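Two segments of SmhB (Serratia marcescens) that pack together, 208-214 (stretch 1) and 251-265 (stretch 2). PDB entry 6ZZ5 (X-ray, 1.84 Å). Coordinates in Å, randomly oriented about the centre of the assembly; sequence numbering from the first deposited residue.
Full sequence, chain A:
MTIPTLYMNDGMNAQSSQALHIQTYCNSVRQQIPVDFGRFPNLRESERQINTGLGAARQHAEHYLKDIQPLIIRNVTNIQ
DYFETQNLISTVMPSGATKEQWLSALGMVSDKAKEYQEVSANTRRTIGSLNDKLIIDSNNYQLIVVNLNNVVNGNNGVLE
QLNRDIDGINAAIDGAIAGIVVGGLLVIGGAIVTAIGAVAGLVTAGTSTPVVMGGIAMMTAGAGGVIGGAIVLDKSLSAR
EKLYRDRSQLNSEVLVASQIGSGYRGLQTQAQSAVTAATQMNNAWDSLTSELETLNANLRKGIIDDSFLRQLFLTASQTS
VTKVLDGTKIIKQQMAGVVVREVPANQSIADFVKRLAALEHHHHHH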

ATOM      1  N   SER A 208     -27.478  -2.879  14.208  1.00 45.19           N
ATOM      2  CA  SER A 208     -26.177  -2.230  13.856  1.00 45.09           C
ATOM      3  C   SER A 208     -25.297  -3.187  13.014  1.00 39.24           C
ATOM      4  O   SER A 208     -24.811  -4.189  13.540  1.00 41.20           O
ATOM      5  CB  SER A 208     -25.492  -1.771  15.127  1.00 41.16           C
ATOM      6  OG  SER A 208     -24.705  -0.622  14.886  1.00 72.87           O
ATOM      7  N   THR A 209     -25.040  -2.872  11.744  1.00 39.15           N
ATOM      8  CA  THR A 209     -24.161  -3.660  10.826  1.00 32.54           C
ATOM      9  C   THR A 209     -22.704  -3.561  11.278  1.00 23.01           C
ATOM     10  O   THR A 209     -22.237  -2.455  11.525  1.00 27.61           O
ATOM     11  CB  THR A 209     -24.312  -3.115   9.401  1.00 30.61           C
ATOM     12  OG1 THR A 209     -25.676  -3.322   9.041  1.00 28.88           O
ATOM     13  CG2 THR A 209     -23.402  -3.777   8.384  1.00 30.16           C
ATOM     14  N   PRO A 210     -21.925  -4.653  11.332  1.00 23.81           N
ATOM     15  CA  PRO A 210     -20.519  -4.560  11.708  1.00 24.56           C
ATOM     16  C   PRO A 210     -19.776  -3.912  10.536  1.00 22.80           C
ATOM     17  O   PRO A 210     -20.122  -4.230   9.403  1.00 21.81           O
ATOM     18  CB  PRO A 210     -20.021  -6.002  11.814  1.00 26.51           C
ATOM     19  CG  PRO A 210     -20.996  -6.803  10.938  1.00 32.36           C
ATOM     20  CD  PRO A 210     -22.309  -6.049  11.024  1.00 24.51           C
ATOM     21  N   VAL A 211     -18.794  -3.082  10.844  1.00 20.13           N
ATOM     22  CA  VAL A 211     -18.003  -2.386   9.802  1.00 20.03           C
ATOM     23  C   VAL A 211     -16.577  -2.905   9.862  1.00 22.42           C
ATOM     24  O   VAL A 211     -15.882  -2.663  10.852  1.00 21.72           O
ATOM     25  CB  VAL A 211     -18.124  -0.857   9.928  1.00 19.89           C
ATOM     26  CG1 VAL A 211     -17.265  -0.127   8.927  1.00 18.44           C
ATOM     27  CG2 VAL A 211     -19.579  -0.440   9.770  1.00 20.62           C
ATOM     28  N   VAL A 212     -16.180  -3.603   8.808  1.00 18.38           N
ATOM     29  CA  VAL A 212     -14.816  -4.165   8.672  1.00 18.84           C
ATOM     30  C   VAL A 212     -13.998  -3.252   7.754  1.00 17.50           C
ATOM     31  O   VAL A 212     -12.855  -3.506   7.550  1.00 19.24           O
ATOM     32  CB  VAL A 212     -14.859  -5.621   8.161  1.00 18.51           C
ATOM     33  CG1 VAL A 212     -15.693  -6.514   9.051  1.00 22.50           C
ATOM     34  CG2 VAL A 212     -15.412  -5.731   6.755  1.00 20.03           C
ATOM     35  N   MET A 213     -14.593  -2.249   7.151  1.00 18.01           N
ATOM     36  CA  MET A 213     -13.911  -1.318   6.241  1.00 21.79           C
ATOM     37  C   MET A 213     -12.831  -0.555   7.021  1.00 17.75           C
ATOM     38  O   MET A 213     -13.160   0.092   8.008  1.00 20.82           O
ATOM     39  CB  MET A 213     -14.902  -0.313   5.678  1.00 28.68           C
ATOM     40  CG  MET A 213     -14.439   0.285   4.403  1.00 39.84           C
ATOM     41  SD  MET A 213     -15.714   1.359   3.643  1.00 42.76           S
ATOM     42  CE  MET A 213     -17.113   0.368   4.038  1.00 34.87           C
ATOM     43  N   GLY A 214     -11.595  -0.771   6.653  1.00 15.24           N
ATOM     44  CA  GLY A 214     -10.372  -0.323   7.348  1.00 17.13           C
ATOM     45  C   GLY A 214     -10.110  -1.098   8.631  1.00 16.26           C
ATOM     46  O   GLY A 214      -9.205  -0.717   9.368  1.00 18.82           O
TER
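Stretch 2 251-265: NSEVLVASQIGSGYR

When an extended segment packs against a helix without a single direct hydrogen bond between them, side chains that match the helical repeat form the apolar centre and water serves the polar groups left over; in SmhB that centre is built by Val211 and Met213 of stretch 1, which point toward the helix of stretch 2, while the intervening Val212 makes no contact. Val211, with its chi1 in the t rotamer, packs between Val256 and Ile260: its CG2 lies 4.0 Å from Val256 CG1, and both its methyls lie close to Ile260 CG1, CG1 at 4.0 Å and CG2 at 4.1 Å. Met213 extends through t rotamers at chi1 and chi2 before turning at chi3, which brings its CE to 3.7 Å from Ile260 CG2 and its SD to 3.7 Å from Ile260 O. Here the backbones come closest in the register, with Met213 CA 4.9 Å from Gly263 CA. The absence of a side chain at Gly263 makes this approach possible: Met213 CG rests 3.8 Å from Gly263 CA, and a CB placed on that glycine would clash with Met213 CG at 2.6 Å.

Stretch 2 is helical from Ser252 to Arg265, whereas stretch 1 forms no regular helix or strand and runs largely extended along it. Both chains advance in the same direction: Ser208 lies nearest Ser252, Thr209 nearest Val256, Val211 nearest Gln259 and Met213 nearest Gly263, judged by their CA atoms. Successive partners on the helix are three or four residues apart, so one face of it meets the segment.

Toward the start of both stretches the packing thins. Val256 points toward stretch 1, and its CG2 approaches Thr209 O at 3.5 Å and Ser208 OG at 3.2 Å. Pro210 points away and takes no part. Ser208, exposed to solvent, marks this edge; its OG is 3.6 Å from Ser252 O, a carbonyl already engaged by Val256 N in the helical hydrogen-bond pattern. Just beyond, Asn251 caps the helix, its OD1 accepting from Val254 N at 3.1 Å and, weakly, from Glu253 N at 2.9 Å.

The polar link between the stretches is made through water at Gln259. One water accepts from Val211 N at 3.0 Å and donates weakly to Gln259 OE1 at 3.3 Å; a second donates to both Met213 O, at 2.6 Å, and Gln259 O, at 2.9 Å. Gln259 thus reaches the backbone of stretch 1 twice through water, once from its side chain and once from its carbonyl, and the contact, burying 467 Å² in all, combines direct apolar packing with solvent-mediated polar bridges.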

ATOM      1  N   ASN A 251     -26.410   7.684  17.971  1.00 29.78           N
ATOM      2  CA  ASN A 251     -27.410   6.855  17.262  1.00 30.40           C
ATOM      3  C   ASN A 251     -26.659   5.707  16.550  1.00 37.63           C
ATOM      4  O   ASN A 251     -25.638   5.951  15.893  1.00 25.55           O
ATOM      5  CB  ASN A 251     -28.275   7.694  16.324  1.00 28.95           C
ATOM      6  CG  ASN A 251     -29.174   6.837  15.447  1.00 37.23           C
ATOM      7  OD1 ASN A 251     -28.702   6.284  14.442  1.00 34.81           O
ATOM      8  ND2 ASN A 251     -30.458   6.698  15.818  1.00 30.69           N
ATOM      9  N   SER A 252     -27.160   4.475  16.674  1.00 31.60           N
ATOM     10  CA  SER A 252     -26.511   3.255  16.158  1.00 28.14           C
ATOM     11  C   SER A 252     -26.284   3.333  14.639  1.00 26.95           C
ATOM     12  O   SER A 252     -25.236   2.859  14.157  1.00 27.07           O
ATOM     13  CB  SER A 252     -27.341   2.080  16.522  1.00 32.37           C
ATOM     14  OG  SER A 252     -27.014   1.682  17.835  1.00 37.81           O
ATOM     15  N   GLU A 253     -27.253   3.857  13.891  1.00 26.60           N
ATOM     16  CA  GLU A 253     -27.181   3.874  12.411  1.00 29.23           C
ATOM     17  C   GLU A 253     -26.171   4.957  12.011  1.00 28.84           C
ATOM     18  O   GLU A 253     -25.443   4.781  11.041  1.00 25.08           O
ATOM     19  CB  GLU A 253     -28.579   4.100  11.830  1.00 36.36           C
ATOM     20  CG  GLU A 253     -29.484   2.898  11.973  1.00 44.01           C
ATOM     21  CD  GLU A 253     -29.895   2.543  13.386  1.00 61.60           C
ATOM     22  OE1 GLU A 253     -30.466   3.446  14.074  1.00 54.75           O
ATOM     23  OE2 GLU A 253     -29.624   1.372  13.798  1.00 51.27           O
ATOM     24  N   VAL A 254     -26.125   6.057  12.754  1.00 24.66           N
ATOM     25  CA  VAL A 254     -25.129   7.115  12.525  1.00 24.13           C
ATOM     26  C   VAL A 254     -23.743   6.502  12.721  1.00 22.67           C
ATOM     27  O   VAL A 254     -22.865   6.861  11.959  1.00 23.18           O
ATOM     28  CB  VAL A 254     -25.352   8.322  13.438  1.00 25.74           C
ATOM     29  CG1 VAL A 254     -24.161   9.268  13.363  1.00 27.24           C
ATOM     30  CG2 VAL A 254     -26.644   9.035  13.076  1.00 29.18           C
ATOM     31  N   LEU A 255     -23.540   5.760  13.800  1.00 22.80           N
ATOM     32  CA  LEU A 255     -22.228   5.144  14.131  1.00 24.07           C
ATOM     33  C   LEU A 255     -21.767   4.310  12.932  1.00 23.95           C
ATOM     34  O   LEU A 255     -20.611   4.402  12.551  1.00 24.06           O
ATOM     35  CB  LEU A 255     -22.378   4.249  15.368  1.00 27.71           C
ATOM     36  CG  LEU A 255     -21.390   4.382  16.525  1.00 49.49           C
ATOM     37  CD1 LEU A 255     -20.877   5.801  16.680  1.00 47.89           C
ATOM     38  CD2 LEU A 255     -22.054   3.952  17.853  1.00 41.12           C
ATOM     39  N   VAL A 256     -22.623   3.426  12.446  1.00 24.65           N
ATOM     40  CA  VAL A 256     -22.329   2.596  11.255  1.00 24.43           C
ATOM     41  C   VAL A 256     -21.973   3.516  10.078  1.00 23.53           C
ATOM     42  O   VAL A 256     -20.940   3.271   9.423  1.00 19.24           O
ATOM     43  CB  VAL A 256     -23.501   1.655  10.964  1.00 27.82           C
ATOM     44  CG1 VAL A 256     -23.341   0.973   9.634  1.00 24.56           C
ATOM     45  CG2 VAL A 256     -23.675   0.644  12.100  1.00 30.59           C
ATOM     46  N   ALA A 257     -22.768   4.545   9.792  1.00 23.28           N
ATOM     47  CA  ALA A 257     -22.521   5.448   8.644  1.00 23.95           C
ATOM     48  C   ALA A 257     -21.144   6.101   8.827  1.00 23.82           C
ATOM     49  O   ALA A 257     -20.391   6.222   7.818  1.00 22.34           O
ATOM     50  CB  ALA A 257     -23.593   6.484   8.539  1.00 24.62           C
ATOM     51  N   SER A 258     -20.836   6.509  10.055  1.00 20.07           N
ATOM     52  CA  SER A 258     -19.586   7.235  10.412  1.00 21.90           C
ATOM     53  C   SER A 258     -18.401   6.284  10.175  1.00 20.47           C
ATOM     54  O   SER A 258     -17.359   6.728   9.651  1.00 20.95           O
ATOM     55  CB  SER A 258     -19.592   7.660  11.863  1.00 21.40           C
ATOM     56  OG  SER A 258     -18.358   8.275  12.224  1.00 30.11           O
ATOM     57  N   GLN A 259     -18.559   5.036  10.604  1.00 18.61           N
ATOM     58  CA  GLN A 259     -17.493   4.018  10.485  1.00 20.78           C
ATOM     59  C   GLN A 259     -17.227   3.754   8.993  1.00 18.43           C
ATOM     60  O   GLN A 259     -16.064   3.706   8.592  1.00 18.05           O
ATOM     61  CB  GLN A 259     -17.863   2.755  11.248  1.00 19.26           C
ATOM     62  CG  GLN A 259     -17.771   2.921  12.751  1.00 21.82           C
ATOM     63  CD  GLN A 259     -18.400   1.795  13.531  1.00 22.84           C
ATOM     64  OE1 GLN A 259     -18.984   0.891  12.943  1.00 22.16           O
ATOM     65  NE2 GLN A 259     -18.312   1.843  14.848  1.00 22.82           N
ATOM     66  N   ILE A 260     -18.253   3.676   8.169  1.00 19.54           N
ATOM     67  CA  ILE A 260     -18.045   3.504   6.719  1.00 19.52           C
ATOM     68  C   ILE A 260     -17.323   4.730   6.176  1.00 20.21           C
ATOM     69  O   ILE A 260     -16.427   4.528   5.355  1.00 17.60           O
ATOM     70  CB  ILE A 260     -19.372   3.186   6.016  1.00 24.17           C
ATOM     71  CG1 ILE A 260     -19.764   1.742   6.353  1.00 28.56           C
ATOM     72  CG2 ILE A 260     -19.257   3.372   4.529  1.00 21.11           C
ATOM     73  CD1 ILE A 260     -21.188   1.472   6.153  1.00 24.24           C
ATOM     74  N   GLY A 261     -17.712   5.937   6.614  1.00 21.14           N
ATOM     75  CA  GLY A 261     -17.057   7.189   6.208  1.00 21.46           C
ATOM     76  C   GLY A 261     -15.564   7.184   6.550  1.00 19.85           C
ATOM     77  O   GLY A 261     -14.749   7.575   5.695  1.00 18.25           O
ATOM     78  N   SER A 262     -15.198   6.751   7.739  1.00 18.07           N
ATOM     79  CA  SER A 262     -13.782   6.677   8.179  1.00 19.62           C
ATOM     80  C   SER A 262     -13.081   5.654   7.290  1.00 18.79           C
ATOM     81  O   SER A 262     -11.974   5.938   6.923  1.00 20.95           O
ATOM     82  CB  SER A 262     -13.625   6.313   9.628  1.00 18.72           C
ATOM     83  OG  SER A 262     -14.262   7.274  10.448  1.00 27.41           O
ATOM     84  N   GLY A 263     -13.774   4.563   6.922  1.00 22.37           N
ATOM     85  CA  GLY A 263     -13.214   3.536   6.029  1.00 19.46           C
ATOM     86  C   GLY A 263     -12.975   4.091   4.633  1.00 19.53           C
ATOM     87  O   GLY A 263     -11.977   3.728   4.017  1.00 19.24           O
ATOM     88  N   TYR A 264     -13.886   4.916   4.137  1.00 15.96           N
ATOM     89  CA  TYR A 264     -13.816   5.493   2.786  1.00 19.20           C
ATOM     90  C   TYR A 264     -12.658   6.506   2.779  1.00 19.20           C
ATOM     91  O   TYR A 264     -11.816   6.490   1.839  1.00 16.48           O
ATOM     92  CB  TYR A 264     -15.178   6.072   2.406  1.00 21.79           C
ATOM     93  CG  TYR A 264     -15.552   6.098   0.944  1.00 20.54           C
ATOM     94  CD1 TYR A 264     -14.612   6.010  -0.063  1.00 18.03           C
ATOM     95  CD2 TYR A 264     -16.873   6.184   0.570  1.00 18.50           C
ATOM     96  CE1 TYR A 264     -14.963   6.011  -1.392  1.00 18.85           C
ATOM     97  CE2 TYR A 264     -17.252   6.114  -0.771  1.00 19.36           C
ATOM     98  CZ  TYR A 264     -16.298   6.043  -1.752  1.00 20.15           C
ATOM     99  OH  TYR A 264     -16.633   5.987  -3.063  1.00 20.95           O
ATOM    100  N   ARG A 265     -12.591   7.363   3.797  1.00 16.88           N
ATOM    101  CA  ARG A 265     -11.476   8.349   3.922  1.00 20.67           C
ATOM    102  C   ARG A 265     -10.159   7.600   4.078  1.00 20.58           C
ATOM    103  O   ARG A 265      -9.204   8.031   3.472  1.00 18.37           O
ATOM    104  CB  ARG A 265     -11.771   9.372   5.028  1.00 25.58           C
ATOM    105  CG  ARG A 265     -12.794  10.387   4.483  1.00 37.35           C
ATOM    106  CD  ARG A 265     -13.160  11.594   5.374  1.00 37.85           C
ATOM    107  NE  ARG A 265     -13.850  11.058   6.538  1.00 64.57           N
ATOM    108  CZ  ARG A 265     -13.311  10.836   7.733  1.00 47.38           C
ATOM    109  NH1 ARG A 265     -12.035  11.126   7.927  1.00 36.66           N
ATOM    110  NH2 ARG A 265     -14.068  10.331   8.706  1.00 42.66           N
TER
HETATM  111  O   HOH W   1     -18.305  -2.265  13.694  1.00 28.27           O
HETATM  112  O   HOH W   2     -13.972   2.001   9.629  1.00 22.01           O